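Local coordinates for protein pyruvate kinase (Pseudomonas aeruginosa, PDB 6QXL) that probably catalyses the last step of glycolysis, passing the phosphate of phosphoenolpyruvate to ADP to give pyruvate and ATP, at residues A305-T310 and Q337-H342. Sequence-based numbering, arbitrary orientation.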
# COMPACT_ATOMS: atom_id res chain seq x y z
N ALA A 305 -16.31 -10.66 -15.45
CA ALA A 305 -15.70 -11.97 -15.14
C ALA A 305 -14.23 -11.99 -15.59
O ALA A 305 -13.38 -12.53 -14.89
CB ALA A 305 -16.48 -13.10 -15.78
N VAL A 306 -13.94 -11.36 -16.71
CA VAL A 306 -12.58 -11.27 -17.19
C VAL A 306 -11.72 -10.44 -16.23
O VAL A 306 -10.59 -10.82 -15.92
CB VAL A 306 -12.52 -10.71 -18.62
CG1 VAL A 306 -11.09 -10.45 -19.05
CG2 VAL A 306 -13.20 -11.69 -19.59
N LEU A 307 -12.26 -9.33 -15.74
CA LEU A 307 -11.52 -8.52 -14.77
C LEU A 307 -11.40 -9.21 -13.42
O LEU A 307 -10.38 -9.04 -12.76
CB LEU A 307 -12.15 -7.16 -14.62
CG LEU A 307 -12.26 -6.32 -15.89
CD1 LEU A 307 -12.93 -5.00 -15.60
CD2 LEU A 307 -10.94 -6.08 -16.58
N ASP A 308 -12.37 -10.04 -13.03
CA ASP A 308 -12.21 -10.89 -11.84
C ASP A 308 -11.07 -11.92 -12.03
O ASP A 308 -10.70 -12.60 -11.07
CB ASP A 308 -13.49 -11.65 -11.48
CG ASP A 308 -14.71 -10.75 -11.21
OD1 ASP A 308 -14.52 -9.63 -10.65
OD2 ASP A 308 -15.86 -11.15 -11.56
N TYR A 309 -10.57 -12.06 -13.26
CA TYR A 309 -9.49 -12.99 -13.61
C TYR A 309 -9.93 -14.46 -13.61
O TYR A 309 -9.21 -15.35 -13.17
CB TYR A 309 -8.19 -12.77 -12.78
CG TYR A 309 -7.01 -12.60 -13.69
CD1 TYR A 309 -6.82 -11.39 -14.38
CD2 TYR A 309 -6.14 -13.66 -13.94
CE1 TYR A 309 -5.77 -11.24 -15.26
CE2 TYR A 309 -5.07 -13.50 -14.83
CZ TYR A 309 -4.90 -12.29 -15.48
OH TYR A 309 -3.87 -12.13 -16.37
N THR A 310 -11.12 -14.70 -14.14
CA THR A 310 -11.56 -16.05 -14.45
C THR A 310 -10.68 -16.62 -15.56
O THR A 310 -10.16 -15.88 -16.41
CB THR A 310 -13.06 -16.04 -14.88
OG1 THR A 310 -13.61 -17.36 -14.76
CG2 THR A 310 -13.25 -15.53 -16.29
N GLN A 337 -11.53 -9.89 -25.41
CA GLN A 337 -10.40 -9.13 -25.91
C GLN A 337 -10.40 -7.70 -25.42
O GLN A 337 -9.33 -7.17 -25.06
CB GLN A 337 -10.37 -9.10 -27.41
CG GLN A 337 -9.68 -10.28 -28.06
CD GLN A 337 -9.60 -9.98 -29.56
OE1 GLN A 337 -10.63 -10.10 -30.22
NE2 GLN A 337 -8.44 -9.48 -30.08
N GLY A 338 -11.58 -7.09 -25.37
CA GLY A 338 -11.69 -5.70 -24.94
C GLY A 338 -11.34 -5.54 -23.47
O GLY A 338 -10.57 -4.67 -23.10
N ALA A 339 -11.90 -6.41 -22.63
CA ALA A 339 -11.64 -6.33 -21.22
C ALA A 339 -10.17 -6.60 -20.87
O ALA A 339 -9.66 -6.07 -19.87
CB ALA A 339 -12.53 -7.31 -20.48
N GLU A 340 -9.49 -7.40 -21.69
CA GLU A 340 -8.09 -7.72 -21.44
C GLU A 340 -7.13 -6.53 -21.66
O GLU A 340 -6.01 -6.57 -21.16
CB GLU A 340 -7.65 -8.94 -22.26
CG GLU A 340 -8.17 -10.25 -21.68
CD GLU A 340 -8.28 -11.40 -22.69
OE1 GLU A 340 -7.63 -11.36 -23.77
OE2 GLU A 340 -9.02 -12.36 -22.38
N LYS A 341 -7.58 -5.49 -22.37
CA LYS A 341 -6.78 -4.27 -22.51
C LYS A 341 -6.72 -3.42 -21.24
O LYS A 341 -5.84 -2.60 -21.10
CB LYS A 341 -7.31 -3.40 -23.65
CG LYS A 341 -7.37 -4.10 -25.01
CD LYS A 341 -7.62 -3.10 -26.13
CE LYS A 341 -8.97 -2.37 -26.05
NZ LYS A 341 -9.04 -1.37 -27.13
N HIS A 342 -7.64 -3.63 -20.31
CA HIS A 342 -7.65 -2.88 -19.04
C HIS A 342 -6.30 -3.03 -18.31
O HIS A 342 -5.69 -4.10 -18.36
CB HIS A 342 -8.78 -3.37 -18.14
CG HIS A 342 -9.29 -2.35 -17.17
ND1 HIS A 342 -8.92 -2.33 -15.84
CD2 HIS A 342 -10.17 -1.33 -17.33
CE1 HIS A 342 -9.53 -1.33 -15.23
NE2 HIS A 342 -10.28 -0.70 -16.11
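The CA atoms of Val306 and Ala339 lie 6.4 Å apart where the last turns of two helices meet, and beyond Val306 the backbone of 305-310 leaves its helix through a Schellman motif, with Tyr309 at positive phi. Ala339, whose side chain is a lone methyl, allows this close approach, and beta-branched Val306 sets CG1 directly against it, 3.7 Å from Ala339 CB. That branch stands anti to the backbone N (chi1 173°) and also reaches Glu340 CG, at 3.9 Å, the two side chains crossing at about a right angle. Glu340 thus lends its aliphatic part to the apolar contact, while its carboxylate turns to Thr6 OG1 and Arg5 N. The branched end of Leu307 brings CD2 into van der Waals contact with Ala339 O (3.5 Å), an oxygen already engaged by the backbone N-H of His342. His342 offers CB to the same methyl, 3.8 Å from Leu307 CD2, while its ring ND1 is hydrogen-bonded to Thr344 OG1. Leu307 packs on Val261 and His342 on Gly262 of a second subunit, so this side adjoins a subunit interface. Within the TIM barrel, helix 296-307 precedes the eighth strand, 312-315, and helix 325-340 follows it; the contact joins their C-terminal ends, with helix 260-273 flanking the first.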